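Local coordinates for glycosyl hydrolase family 2, TIM barrel domain protein (Parabacteroides merdae ATCC 43184, PDB 6DXU) that probably hydrolyses beta-D-glucuronides, as a bacterial beta-glucuronidase of glycoside hydrolase family 2 from the human gut microbiome, at residues His367-Glu372 and Ile413-Asn418; Ala148-Lys153 and Gly160-Ser165; Gln768-Ile773 and Ser789-Ala794. One frame throughout, in Å; residues are numbered along the deposited sequence.

Contact 1: His367-Glu372 and Ile413-Asn418; sequences HYQQSE and IVQHHN
Gln-369 and His-416 form the tight half of this contact. With CG anti to the backbone N (chi1 176°) and the chain extended, Gln-369 reaches across to the C-terminal part of helix 399-416. Its CG lies 3.5 Å from His-416 CE1, approaching the imidazole obliquely, while Gln-370 O meets the same CE1 at the ring edge, in plane, at 3.4 Å. At the end of its chain, Gln-369 NE2 donates to Gln-415 OE1 (2.8 Å, N-H...O 167°). The acceptor lies in the amide plane of Gln-369, but the donor is tilted 29° from the carbonyl plane of Gln-415, and the two chains cross at about a right angle. A water held by Gln-369 NE2, Gln-370 O and His-416 NE2 closes this buried side, 2.9 Å from His-416 NE2. The other ring nitrogen, His-416 ND1, is hydrogen-bonded to Glu-387, whose other carboxylate oxygen takes the backbone N-H of Gln-370.

The Glu-372 side is looser and partly exposed. Glu-372 OE2, hydrogen-bonded to His-419, only brushes the ring, 3.8 Å from His-416 CD2. A second water bridges two side chains by long bonds, 3.3 Å from Glu-372 OE1 and 3.2 Å from Gln-415 OE1. The contact ties a strand-to-helix loop to a neighbouring barrel helix, an arrangement belonging to the family 2 TIM barrel.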
ATOM      1  N   HIS D 367      -4.124   0.287  35.084  1.00 19.38           N
ATOM      2  CA  HIS D 367      -3.031   0.158  34.134  1.00 18.93           C
ATOM      3  C   HIS D 367      -3.187   1.074  32.923  1.00 21.98           C
ATOM      4  O   HIS D 367      -2.615   0.790  31.862  1.00 21.40           O
ATOM      5  CB  HIS D 367      -2.906  -1.302  33.689  1.00 21.22           C
ATOM      6  CG  HIS D 367      -2.696  -2.250  34.828  1.00 23.93           C
ATOM      7  ND1 HIS D 367      -1.714  -2.064  35.778  1.00 27.52           N
ATOM      8  CD2 HIS D 367      -3.373  -3.363  35.202  1.00 24.64           C
ATOM      9  CE1 HIS D 367      -1.775  -3.036  36.671  1.00 25.41           C
ATOM     10  NE2 HIS D 367      -2.771  -3.840  36.344  1.00 24.00           N
ATOM     11  N   TYR D 368      -3.915   2.182  33.053  1.00 19.07           N
ATOM     12  CA  TYR D 368      -4.153   3.020  31.880  1.00 20.42           C
ATOM     13  C   TYR D 368      -4.633   4.401  32.302  1.00 19.22           C
ATOM     14  O   TYR D 368      -5.006   4.635  33.459  1.00 19.88           O
ATOM     15  CB  TYR D 368      -5.170   2.358  30.922  1.00 15.26           C
ATOM     16  CG  TYR D 368      -6.314   1.714  31.679  1.00 18.89           C
ATOM     17  CD1 TYR D 368      -7.330   2.483  32.228  1.00 19.46           C
ATOM     18  CD2 TYR D 368      -6.368   0.326  31.858  1.00 19.89           C
ATOM     19  CE1 TYR D 368      -8.384   1.893  32.940  1.00 21.32           C
ATOM     20  CE2 TYR D 368      -7.409  -0.269  32.571  1.00 19.15           C
ATOM     21  CZ  TYR D 368      -8.419   0.514  33.103  1.00 21.01           C
ATOM     22  OH  TYR D 368      -9.447  -0.102  33.818  1.00 23.87           O
ATOM     23  N   GLN D 369      -4.577   5.329  31.341  1.00 20.59           N
ATOM     24  CA  GLN D 369      -5.157   6.650  31.533  1.00 19.06           C
ATOM     25  C   GLN D 369      -6.649   6.508  31.791  1.00 18.58           C
ATOM     26  O   GLN D 369      -7.331   5.706  31.145  1.00 20.80           O
ATOM     27  CB  GLN D 369      -4.915   7.508  30.288  1.00 16.60           C
ATOM     28  CG  GLN D 369      -5.573   8.889  30.341  1.00 16.50           C
ATOM     29  CD  GLN D 369      -5.316   9.712  29.077  1.00 19.72           C
ATOM     30  OE1 GLN D 369      -4.390   9.428  28.298  1.00 18.75           O
ATOM     31  NE2 GLN D 369      -6.142  10.726  28.861  1.00 18.60           N
ATOM     32  N   GLN D 370      -7.172   7.283  32.736  1.00 17.96           N
ATOM     33  CA  GLN D 370      -8.578   7.137  33.078  1.00 18.84           C
ATOM     34  C   GLN D 370      -9.345   8.399  32.710  1.00 20.87           C
ATOM     35  O   GLN D 370      -8.761   9.417  32.339  1.00 20.46           O
ATOM     36  CB  GLN D 370      -8.729   6.777  34.564  1.00 16.93           C
ATOM     37  CG  GLN D 370      -8.245   5.345  34.818  1.00 19.58           C
ATOM     38  CD  GLN D 370      -8.829   4.711  36.070  1.00 21.95           C
ATOM     39  OE1 GLN D 370      -9.630   5.322  36.783  1.00 21.15           O
ATOM     40  NE2 GLN D 370      -8.430   3.474  36.339  1.00 20.19           N
ATOM     41  N   SER D 371     -10.678   8.301  32.765  1.00 19.30           N
ATOM     42  CA  SER D 371     -11.539   9.440  32.464  1.00 20.92           C
ATOM     43  C   SER D 371     -11.068  10.705  33.175  1.00 21.99           C
ATOM     44  O   SER D 371     -10.711  10.674  34.357  1.00 20.88           O
ATOM     45  CB  SER D 371     -12.972   9.128  32.903  1.00 24.47           C
ATOM     46  OG  SER D 371     -13.757  10.299  32.907  1.00 21.55           O
ATOM     47  N   GLU D 372     -11.114  11.837  32.467  1.00 18.39           N
ATOM     48  CA  GLU D 372     -10.754  13.097  33.112  1.00 19.53           C
ATOM     49  C   GLU D 372     -11.684  13.442  34.275  1.00 20.91           C
ATOM     50  O   GLU D 372     -11.296  14.221  35.147  1.00 22.79           O
ATOM     51  CB  GLU D 372     -10.739  14.255  32.110  1.00 26.58           C
ATOM     52  CG  GLU D 372     -10.096  15.532  32.712  1.00 31.74           C
ATOM     53  CD  GLU D 372      -9.164  16.264  31.761  1.00 40.84           C
ATOM     54  OE1 GLU D 372      -9.434  16.270  30.542  1.00 54.82           O
ATOM     55  OE2 GLU D 372      -8.150  16.825  32.234  1.00 36.56           O
ATOM     56  N   ILE D 413       0.322  12.563  29.213  1.00 18.49           N
ATOM     57  CA  ILE D 413       1.023  13.664  29.869  1.00 20.51           C
ATOM     58  C   ILE D 413       0.471  15.001  29.400  1.00 19.44           C
ATOM     59  O   ILE D 413       0.166  15.879  30.215  1.00 22.64           O
ATOM     60  CB  ILE D 413       2.537  13.562  29.618  1.00 19.86           C
ATOM     61  CG1 ILE D 413       3.078  12.301  30.301  1.00 19.33           C
ATOM     62  CG2 ILE D 413       3.239  14.841  30.116  1.00 21.85           C
ATOM     63  CD1 ILE D 413       4.531  11.997  29.993  1.00 23.67           C
ATOM     64  N   VAL D 414       0.298  15.159  28.090  1.00 18.22           N
ATOM     65  CA  VAL D 414      -0.256  16.396  27.542  1.00 20.04           C
ATOM     66  C   VAL D 414      -1.667  16.636  28.069  1.00 19.88           C
ATOM     67  O   VAL D 414      -2.018  17.757  28.458  1.00 22.50           O
ATOM     68  CB  VAL D 414      -0.223  16.351  26.002  1.00 22.88           C
ATOM     69  CG1 VAL D 414      -1.100  17.444  25.408  1.00 28.54           C
ATOM     70  CG2 VAL D 414       1.212  16.494  25.496  1.00 20.57           C
ATOM     71  N   GLN D 415      -2.494  15.589  28.105  1.00 18.15           N
ATOM     72  CA  GLN D 415      -3.886  15.794  28.493  1.00 17.45           C
ATOM     73  C   GLN D 415      -4.062  16.017  29.994  1.00 18.10           C
ATOM     74  O   GLN D 415      -4.943  16.783  30.380  1.00 20.87           O
ATOM     75  CB  GLN D 415      -4.748  14.615  28.038  1.00 19.75           C
ATOM     76  CG  GLN D 415      -4.921  14.617  26.518  1.00 17.75           C
ATOM     77  CD  GLN D 415      -5.492  13.335  25.982  1.00 21.65           C
ATOM     78  OE1 GLN D 415      -6.120  12.573  26.709  1.00 19.92           O
ATOM     79  NE2 GLN D 415      -5.294  13.100  24.679  1.00 18.41           N
ATOM     80  N   HIS D 416      -3.250  15.384  30.850  1.00 17.04           N
ATOM     81  CA  HIS D 416      -3.443  15.467  32.302  1.00 22.71           C
ATOM     82  C   HIS D 416      -2.374  16.296  33.005  1.00 18.41           C
ATOM     83  O   HIS D 416      -2.320  16.303  34.241  1.00 19.55           O
ATOM     84  CB  HIS D 416      -3.498  14.062  32.907  1.00 17.66           C
ATOM     85  CG  HIS D 416      -4.747  13.320  32.549  1.00 18.61           C
ATOM     86  ND1 HIS D 416      -4.942  11.987  32.848  1.00 17.57           N
ATOM     87  CD2 HIS D 416      -5.880  13.741  31.936  1.00 20.86           C
ATOM     88  CE1 HIS D 416      -6.125  11.610  32.398  1.00 18.04           C
ATOM     89  NE2 HIS D 416      -6.721  12.656  31.854  1.00 19.17           N
ATOM     90  N   HIS D 417      -1.555  17.021  32.240  1.00 18.69           N
ATOM     91  CA  HIS D 417      -0.439  17.793  32.792  1.00 18.76           C
ATOM     92  C   HIS D 417      -0.866  18.751  33.897  1.00 19.04           C
ATOM     93  O   HIS D 417      -0.111  18.983  34.849  1.00 20.45           O
ATOM     94  CB  HIS D 417       0.215  18.588  31.663  1.00 22.09           C
ATOM     95  CG  HIS D 417       1.169  19.636  32.128  1.00 24.30           C
ATOM     96  ND1 HIS D 417       0.774  20.926  32.404  1.00 26.14           N
ATOM     97  CD2 HIS D 417       2.512  19.603  32.307  1.00 29.46           C
ATOM     98  CE1 HIS D 417       1.826  21.634  32.779  1.00 34.98           C
ATOM     99  NE2 HIS D 417       2.895  20.857  32.723  1.00 31.98           N
ATOM    100  N   ASN D 418      -2.042  19.357  33.770  1.00 16.50           N
ATOM    101  CA  ASN D 418      -2.387  20.444  34.682  1.00 19.50           C
ATOM    102  C   ASN D 418      -2.907  19.962  36.031  1.00 22.39           C
ATOM    103  O   ASN D 418      -3.054  20.790  36.942  1.00 19.53           O
ATOM    104  CB  ASN D 418      -3.439  21.378  34.058  1.00 19.59           C
ATOM    105  CG  ASN D 418      -2.976  22.009  32.741  1.00 23.76           C
ATOM    106  OD1 ASN D 418      -1.785  22.210  32.516  1.00 23.53           O
ATOM    107  ND2 ASN D 418      -3.935  22.319  31.867  1.00 21.85           N
TER
HETATM  108  O   HOH W   1      -8.668  11.254  30.283  1.00 23.65           O
HETATM  109  O   HOH W   2      -8.356  13.917  28.543  1.00 31.17           O

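Contact 2: Ala148-Lys153 and Gly160-Ser165; sequences AFLGSK and GKVPLS
Phe-149, in the last turn of helix 143-150, turns its ring onto Lys-161, Val-162 and Pro-163. Its CG stands opposite the backbone N (chi1 166°), which sends the ring out toward strand 162-169. Pro-163 comes from the opposite direction and sets CD over one face of the ring, a CH-pi contact 3.9 Å from the centroid and 30° off the normal; the closest ring atom is Phe-149 CZ, 3.5 Å from Pro-163 CD. At the ring's edge, near its plane, Lys-161 O approaches Phe-149 CE2 to 3.5 Å. Val-162 adds both methyls alongside, with CG1 4.1 Å from Phe-149 CD2. Tyr-124 also meets the phenylalanine ring, its plane inclined by about 45°.

The setting is the sugar-binding domain of family 2 hydrolases, a jelly-roll-like beta-sandwich, where the short helix lies against a strand sitting inside a six-stranded antiparallel sheet between strands 90-97 and 118-123. One residue on, Leu-150 is exposed, yet the end of its side chain comes nearer the strand: CD2 lies 4.0 Å from Val-162 CG2, the two side chains crossing at about a right angle. The helix stops here, and Gly-151 leads out of it. Ser-152 then turns back on Phe-149, whose carbonyl O accepts both Ser-152 N and, at 2.8 Å, Ser-152 OG.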
ATOM      1  N   ALA D 148     -20.302  19.007   3.457  1.00 17.98           N
ATOM      2  CA  ALA D 148     -20.369  18.273   2.191  1.00 16.56           C
ATOM      3  C   ALA D 148     -21.601  17.374   2.145  1.00 19.83           C
ATOM      4  O   ALA D 148     -22.283  17.284   1.114  1.00 20.04           O
ATOM      5  CB  ALA D 148     -19.090  17.461   1.995  1.00 18.08           C
ATOM      6  N   PHE D 149     -21.920  16.717   3.262  1.00 18.32           N
ATOM      7  CA  PHE D 149     -23.111  15.878   3.294  1.00 19.20           C
ATOM      8  C   PHE D 149     -24.373  16.703   3.120  1.00 20.41           C
ATOM      9  O   PHE D 149     -25.281  16.319   2.368  1.00 19.90           O
ATOM     10  CB  PHE D 149     -23.196  15.091   4.599  1.00 16.01           C
ATOM     11  CG  PHE D 149     -24.547  14.474   4.824  1.00 18.96           C
ATOM     12  CD1 PHE D 149     -24.943  13.357   4.117  1.00 20.46           C
ATOM     13  CD2 PHE D 149     -25.429  15.027   5.752  1.00 18.37           C
ATOM     14  CE1 PHE D 149     -26.195  12.795   4.311  1.00 22.37           C
ATOM     15  CE2 PHE D 149     -26.677  14.466   5.956  1.00 20.42           C
ATOM     16  CZ  PHE D 149     -27.063  13.350   5.237  1.00 18.89           C
ATOM     17  N   LEU D 150     -24.473  17.819   3.851  1.00 19.72           N
ATOM     18  CA  LEU D 150     -25.703  18.597   3.811  1.00 19.92           C
ATOM     19  C   LEU D 150     -25.947  19.187   2.433  1.00 20.12           C
ATOM     20  O   LEU D 150     -27.102  19.399   2.044  1.00 20.48           O
ATOM     21  CB  LEU D 150     -25.653  19.704   4.868  1.00 20.49           C
ATOM     22  CG  LEU D 150     -25.811  19.251   6.326  1.00 20.09           C
ATOM     23  CD1 LEU D 150     -25.727  20.463   7.306  1.00 18.94           C
ATOM     24  CD2 LEU D 150     -27.094  18.447   6.520  1.00 20.29           C
ATOM     25  N   GLY D 151     -24.882  19.411   1.660  1.00 20.73           N
ATOM     26  CA  GLY D 151     -25.039  19.945   0.326  1.00 22.68           C
ATOM     27  C   GLY D 151     -25.339  18.920  -0.747  1.00 26.58           C
ATOM     28  O   GLY D 151     -25.509  19.297  -1.904  1.00 25.37           O
ATOM     29  N   SER D 152     -25.489  17.649  -0.389  1.00 24.02           N
ATOM     30  CA  SER D 152     -25.672  16.570  -1.348  1.00 26.60           C
ATOM     31  C   SER D 152     -27.146  16.219  -1.503  1.00 24.08           C
ATOM     32  O   SER D 152     -27.973  16.518  -0.647  1.00 26.26           O
ATOM     33  CB  SER D 152     -24.906  15.330  -0.895  1.00 23.76           C
ATOM     34  OG  SER D 152     -25.635  14.704   0.143  1.00 25.74           O
ATOM     35  N   LYS D 153     -27.467  15.541  -2.606  1.00 29.97           N
ATOM     36  CA  LYS D 153     -28.846  15.105  -2.817  1.00 33.60           C
ATOM     37  C   LYS D 153     -29.279  14.066  -1.790  1.00 34.37           C
ATOM     38  O   LYS D 153     -30.475  13.967  -1.470  1.00 35.39           O
ATOM     39  CB  LYS D 153     -29.003  14.574  -4.244  1.00 36.35           C
ATOM     40  CG  LYS D 153     -30.306  13.819  -4.524  1.00 49.50           C
ATOM     41  CD  LYS D 153     -31.544  14.705  -4.435  1.00 55.57           C
ATOM     42  CE  LYS D 153     -32.791  13.932  -4.869  1.00 56.89           C
ATOM     43  NZ  LYS D 153     -34.017  14.781  -4.899  1.00 62.61           N
ATOM     44  N   GLY D 160     -32.927  16.433   7.684  1.00 19.83           N
ATOM     45  CA  GLY D 160     -32.164  17.493   8.306  1.00 18.70           C
ATOM     46  C   GLY D 160     -31.114  17.038   9.289  1.00 19.91           C
ATOM     47  O   GLY D 160     -30.287  17.856   9.714  1.00 21.81           O
ATOM     48  N   LYS D 161     -31.107  15.768   9.665  1.00 18.50           N
ATOM     49  CA  LYS D 161     -30.081  15.275  10.570  1.00 18.40           C
ATOM     50  C   LYS D 161     -28.909  14.702   9.781  1.00 20.82           C
ATOM     51  O   LYS D 161     -28.977  14.537   8.570  1.00 18.95           O
ATOM     52  CB  LYS D 161     -30.649  14.238  11.527  1.00 17.91           C
ATOM     53  CG  LYS D 161     -31.721  14.816  12.458  1.00 24.57           C
ATOM     54  CD  LYS D 161     -32.235  13.758  13.410  1.00 27.18           C
ATOM     55  CE  LYS D 161     -33.301  14.330  14.331  1.00 30.68           C
ATOM     56  NZ  LYS D 161     -33.738  13.324  15.339  1.00 43.91           N
ATOM     57  N   VAL D 162     -27.812  14.434  10.484  1.00 20.77           N
ATOM     58  CA  VAL D 162     -26.575  13.954   9.875  1.00 21.35           C
ATOM     59  C   VAL D 162     -26.285  12.561  10.424  1.00 22.98           C
ATOM     60  O   VAL D 162     -26.152  12.396  11.639  1.00 18.97           O
ATOM     61  CB  VAL D 162     -25.395  14.897  10.159  1.00 20.16           C
ATOM     62  CG1 VAL D 162     -24.100  14.334   9.554  1.00 18.77           C
ATOM     63  CG2 VAL D 162     -25.703  16.307   9.638  1.00 20.23           C
ATOM     64  N   PRO D 163     -26.164  11.534   9.581  1.00 19.00           N
ATOM     65  CA  PRO D 163     -25.884  10.197  10.108  1.00 17.51           C
ATOM     66  C   PRO D 163     -24.430  10.112  10.541  1.00 17.57           C
ATOM     67  O   PRO D 163     -23.509  10.367   9.760  1.00 22.77           O
ATOM     68  CB  PRO D 163     -26.184   9.265   8.921  1.00 20.21           C
ATOM     69  CG  PRO D 163     -26.026  10.120   7.721  1.00 21.33           C
ATOM     70  CD  PRO D 163     -26.318  11.541   8.116  1.00 18.41           C
ATOM     71  N   LEU D 164     -24.239   9.708  11.785  1.00 18.84           N
ATOM     72  CA  LEU D 164     -22.936   9.480  12.379  1.00 17.41           C
ATOM     73  C   LEU D 164     -22.867   7.994  12.676  1.00 17.84           C
ATOM     74  O   LEU D 164     -23.740   7.464  13.369  1.00 16.55           O
ATOM     75  CB  LEU D 164     -22.777  10.307  13.664  1.00 15.29           C
ATOM     76  CG  LEU D 164     -21.530  10.039  14.504  1.00 17.56           C
ATOM     77  CD1 LEU D 164     -20.275  10.352  13.718  1.00 19.54           C
ATOM     78  CD2 LEU D 164     -21.563  10.850  15.816  1.00 19.56           C
ATOM     79  N   SER D 165     -21.854   7.322  12.139  1.00 15.80           N
ATOM     80  CA  SER D 165     -21.679   5.894  12.350  1.00 17.60           C
ATOM     81  C   SER D 165     -20.266   5.699  12.860  1.00 18.11           C
ATOM     82  O   SER D 165     -19.321   6.277  12.311  1.00 16.00           O
ATOM     83  CB  SER D 165     -21.898   5.092  11.046  1.00 19.29           C
ATOM     84  OG  SER D 165     -23.114   5.495  10.419  1.00 17.40           O
TER

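Contact 3: Gln768-Ile773 and Ser789-Ala794; sequences QITFEI and SRKVQA. With BCN (bicine), chain L.
An antiparallel strand pair in the C-terminal beta-sandwich domain joins Gln-768–Ile-773 to Ser-789–Ala-794, and Gln-793 of the second strand lines a bicine pocket. The short strand 791-793 borders a four-stranded sheet, and the N-to-C directions of the two strands make 155°. Ile-769 and Val-792 are the hydrogen-bonded pair: Ile-769 N gives to Val-792 O at 2.8 Å, and Val-792 N returns a bond to Ile-769 O at 3.0 Å. Farther along, Phe-771 N donates to Arg-790 O at 2.8 Å.

On one face, Thr-770 and Lys-791 lie side by side, pointing the same way, with Thr-770 OG1 3.7 Å from Lys-791 CG. On the buried face, Ile-769 CD1 touches Ala-794 CB at 3.8 Å, and Ile-769 CG2 covers a face of the Phe-771 ring near its rim. Arg-790 CG sits between its backbone N and carbonyl carbon (chi1 67°), and its extended chain carries the guanidinium to a water that bridges Arg-790 NH1 and Phe-771 O. Both Arg-790 and Lys-791 form salt bridges with Asp-83, and Arg-790 also with the sodium ligand Asp-81. Across the subunit interface, Glu-772 OE1 is hydrogen-bonded to the backbone N of Gly-775 of a second subunit.

Gln-793 extends into the pocket, its OE1 bonded to Arg-523, while its NE2 makes two weak bonds to bicine, 2.9 Å to O21 and 3.2 Å to O6.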
ATOM      1  N   GLN D 768     -20.809 -24.737  44.510  1.00 25.84           N
ATOM      2  CA  GLN D 768     -21.362 -23.848  43.505  1.00 25.20           C
ATOM      3  C   GLN D 768     -22.864 -24.069  43.344  1.00 26.91           C
ATOM      4  O   GLN D 768     -23.344 -25.202  43.286  1.00 28.93           O
ATOM      5  CB  GLN D 768     -20.660 -24.030  42.155  1.00 27.82           C
ATOM      6  CG  GLN D 768     -21.023 -22.882  41.200  1.00 32.11           C
ATOM      7  CD  GLN D 768     -20.437 -23.009  39.808  1.00 36.20           C
ATOM      8  OE1 GLN D 768     -19.584 -22.211  39.410  1.00 38.78           O
ATOM      9  NE2 GLN D 768     -20.909 -23.991  39.050  1.00 38.21           N
ATOM     10  N   ILE D 769     -23.592 -22.960  43.252  1.00 23.54           N
ATOM     11  CA  ILE D 769     -25.038 -22.934  43.080  1.00 30.83           C
ATOM     12  C   ILE D 769     -25.344 -22.259  41.747  1.00 30.62           C
ATOM     13  O   ILE D 769     -24.699 -21.266  41.386  1.00 28.68           O
ATOM     14  CB  ILE D 769     -25.719 -22.183  44.240  1.00 26.99           C
ATOM     15  CG1 ILE D 769     -25.569 -22.979  45.533  1.00 27.64           C
ATOM     16  CG2 ILE D 769     -27.192 -21.933  43.937  1.00 29.93           C
ATOM     17  CD1 ILE D 769     -25.580 -22.106  46.756  1.00 34.47           C
ATOM     18  N   THR D 770     -26.324 -22.798  41.022  1.00 24.44           N
ATOM     19  CA  THR D 770     -26.765 -22.278  39.731  1.00 23.75           C
ATOM     20  C   THR D 770     -28.240 -21.889  39.796  1.00 25.47           C
ATOM     21  O   THR D 770     -29.079 -22.695  40.212  1.00 26.22           O
ATOM     22  CB  THR D 770     -26.544 -23.333  38.642  1.00 24.83           C
ATOM     23  OG1 THR D 770     -25.146 -23.610  38.532  1.00 28.87           O
ATOM     24  CG2 THR D 770     -27.077 -22.849  37.278  1.00 23.42           C
ATOM     25  N   PHE D 771     -28.557 -20.664  39.385  1.00 23.40           N
ATOM     26  CA  PHE D 771     -29.931 -20.183  39.302  1.00 21.03           C
ATOM     27  C   PHE D 771     -30.426 -20.207  37.859  1.00 26.34           C
ATOM     28  O   PHE D 771     -29.687 -19.838  36.946  1.00 21.64           O
ATOM     29  CB  PHE D 771     -30.022 -18.756  39.827  1.00 24.40           C
ATOM     30  CG  PHE D 771     -29.713 -18.620  41.289  1.00 27.15           C
ATOM     31  CD1 PHE D 771     -30.708 -18.803  42.237  1.00 25.65           C
ATOM     32  CD2 PHE D 771     -28.427 -18.309  41.711  1.00 23.14           C
ATOM     33  CE1 PHE D 771     -30.441 -18.659  43.585  1.00 26.99           C
ATOM     34  CE2 PHE D 771     -28.145 -18.171  43.056  1.00 25.48           C
ATOM     35  CZ  PHE D 771     -29.153 -18.350  43.998  1.00 28.22           C
ATOM     36  N   GLU D 772     -31.686 -20.624  37.661  1.00 21.11           N
ATOM     37  CA  GLU D 772     -32.357 -20.524  36.364  1.00 27.11           C
ATOM     38  C   GLU D 772     -33.779 -20.032  36.589  1.00 27.90           C
ATOM     39  O   GLU D 772     -34.342 -20.203  37.673  1.00 25.84           O
ATOM     40  CB  GLU D 772     -32.397 -21.863  35.608  1.00 25.14           C
ATOM     41  CG  GLU D 772     -31.041 -22.433  35.243  1.00 29.55           C
ATOM     42  CD  GLU D 772     -31.127 -23.718  34.428  1.00 35.92           C
ATOM     43  OE1 GLU D 772     -32.250 -24.233  34.184  1.00 28.79           O
ATOM     44  OE2 GLU D 772     -30.054 -24.218  34.034  1.00 32.77           O
ATOM     45  N   ILE D 773     -34.374 -19.424  35.562  1.00 22.66           N
ATOM     46  CA  ILE D 773     -35.739 -18.917  35.689  1.00 20.88           C
ATOM     47  C   ILE D 773     -36.505 -19.185  34.403  1.00 25.98           C
ATOM     48  O   ILE D 773     -35.937 -19.152  33.310  1.00 21.97           O
ATOM     49  CB  ILE D 773     -35.761 -17.414  36.049  1.00 22.91           C
ATOM     50  CG1 ILE D 773     -37.170 -16.961  36.429  1.00 22.98           C
ATOM     51  CG2 ILE D 773     -35.236 -16.547  34.914  1.00 21.63           C
ATOM     52  CD1 ILE D 773     -37.205 -15.598  37.127  1.00 24.07           C
ATOM     53  N   SER D 789     -25.140 -13.115  40.709  1.00 19.92           N
ATOM     54  CA  SER D 789     -24.473 -14.074  39.840  1.00 19.11           C
ATOM     55  C   SER D 789     -25.329 -15.326  39.698  1.00 24.46           C
ATOM     56  O   SER D 789     -25.728 -15.917  40.707  1.00 20.39           O
ATOM     57  CB  SER D 789     -23.083 -14.437  40.388  1.00 23.26           C
ATOM     58  OG  SER D 789     -22.191 -13.321  40.355  1.00 22.87           O
ATOM     59  N   ARG D 790     -25.575 -15.752  38.450  1.00 21.33           N
ATOM     60  CA  ARG D 790     -26.408 -16.934  38.236  1.00 20.06           C
ATOM     61  C   ARG D 790     -25.644 -18.225  38.441  1.00 21.61           C
ATOM     62  O   ARG D 790     -26.269 -19.280  38.542  1.00 23.41           O
ATOM     63  CB  ARG D 790     -27.037 -16.925  36.837  1.00 22.91           C
ATOM     64  CG  ARG D 790     -26.066 -17.083  35.676  1.00 22.36           C
ATOM     65  CD  ARG D 790     -26.814 -16.984  34.355  1.00 25.87           C
ATOM     66  NE  ARG D 790     -25.912 -17.113  33.211  1.00 25.04           N
ATOM     67  CZ  ARG D 790     -25.477 -18.271  32.730  1.00 25.02           C
ATOM     68  NH1 ARG D 790     -25.883 -19.411  33.285  1.00 24.82           N
ATOM     69  NH2 ARG D 790     -24.645 -18.297  31.687  1.00 26.03           N
ATOM     70  N   LYS D 791     -24.314 -18.166  38.477  1.00 21.47           N
ATOM     71  CA  LYS D 791     -23.472 -19.259  38.955  1.00 21.57           C
ATOM     72  C   LYS D 791     -22.514 -18.663  39.973  1.00 27.85           C
ATOM     73  O   LYS D 791     -21.810 -17.696  39.664  1.00 24.94           O
ATOM     74  CB  LYS D 791     -22.709 -19.928  37.810  1.00 21.15           C
ATOM     75  CG  LYS D 791     -23.615 -20.708  36.856  1.00 21.65           C
ATOM     76  CD  LYS D 791     -22.819 -21.491  35.804  1.00 24.43           C
ATOM     77  CE  LYS D 791     -23.775 -22.248  34.882  1.00 26.59           C
ATOM     78  NZ  LYS D 791     -23.063 -23.001  33.835  1.00 27.47           N
ATOM     79  N   VAL D 792     -22.519 -19.191  41.194  1.00 20.92           N
ATOM     80  CA  VAL D 792     -21.781 -18.553  42.288  1.00 20.51           C
ATOM     81  C   VAL D 792     -21.497 -19.604  43.352  1.00 24.69           C
ATOM     82  O   VAL D 792     -22.335 -20.466  43.625  1.00 24.27           O
ATOM     83  CB  VAL D 792     -22.567 -17.351  42.859  1.00 23.56           C
ATOM     84  CG1 VAL D 792     -23.850 -17.820  43.598  1.00 21.28           C
ATOM     85  CG2 VAL D 792     -21.682 -16.503  43.788  1.00 20.62           C
ATOM     86  N   GLN D 793     -20.308 -19.536  43.944  1.00 23.32           N
ATOM     87  CA  GLN D 793     -20.003 -20.393  45.084  1.00 22.19           C
ATOM     88  C   GLN D 793     -20.790 -19.913  46.293  1.00 20.72           C
ATOM     89  O   GLN D 793     -21.000 -18.712  46.474  1.00 21.17           O
ATOM     90  CB  GLN D 793     -18.503 -20.377  45.404  1.00 24.26           C
ATOM     91  CG  GLN D 793     -17.633 -21.219  44.487  1.00 20.93           C
ATOM     92  CD  GLN D 793     -16.175 -21.199  44.923  1.00 25.19           C
ATOM     93  OE1 GLN D 793     -15.881 -20.883  46.072  1.00 24.31           O
ATOM     94  NE2 GLN D 793     -15.254 -21.505  44.000  1.00 22.41           N
ATOM     95  N   ALA D 794     -21.258 -20.859  47.106  1.00 22.79           N
ATOM     96  CA  ALA D 794     -21.994 -20.490  48.304  1.00 23.02           C
ATOM     97  C   ALA D 794     -21.097 -19.714  49.266  1.00 21.81           C
ATOM     98  O   ALA D 794     -19.877 -19.898  49.297  1.00 27.60           O
ATOM     99  CB  ALA D 794     -22.544 -21.740  49.001  1.00 23.28           C
TER
HETATM  100  N1  BCN L 901     -11.185 -21.066  45.453  1.00 36.53           N
HETATM  101  C1  BCN L 901     -10.795 -22.460  45.550  1.00 39.41           C
HETATM  102  C2  BCN L 901     -12.046 -23.332  45.472  1.00 42.78           C
HETATM  103  O21 BCN L 901     -13.179 -22.798  45.586  1.00 35.28           O
HETATM  104  O22 BCN L 901     -11.942 -24.577  45.298  1.00 48.69           O
HETATM  105  C3  BCN L 901     -10.977 -20.445  46.757  1.00 32.73           C
HETATM  106  C4  BCN L 901     -12.103 -20.803  47.731  1.00 29.49           C
HETATM  107  O4  BCN L 901     -13.347 -20.493  47.161  1.00 27.07           O
HETATM  108  C5  BCN L 901     -10.304 -20.402  44.492  1.00 35.56           C
HETATM  109  C6  BCN L 901     -10.972 -20.315  43.121  1.00 37.67           C
HETATM  110  O6  BCN L 901     -12.360 -20.444  43.285  1.00 36.36           O
HETATM  111  O   HOH W   3     -27.860 -20.242  34.936  1.00 26.77           O

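How the contacts relate
The contacts follow one another along the chain, each in a different domain: contact 2 in the sugar-binding domain, contact 1 in the TIM barrel, contact 3 near the C-terminus. None touches another. The centre of contact 1 lies 34 Å from that of contact 2 and 39 Å from that of contact 3, with nearest atoms about 19 Å apart in both cases; contacts 2 and 3 are farthest apart, 49 Å between centres. Contact 1 is nearest the middle of the chain, and its loop also carries His-367, which packs on Asn-429, probably of family 2's active-site Asn-Glu motif, and Glu-514. Only contact 3 supplies a residue to a bicine pocket; contact 2 is structural packing.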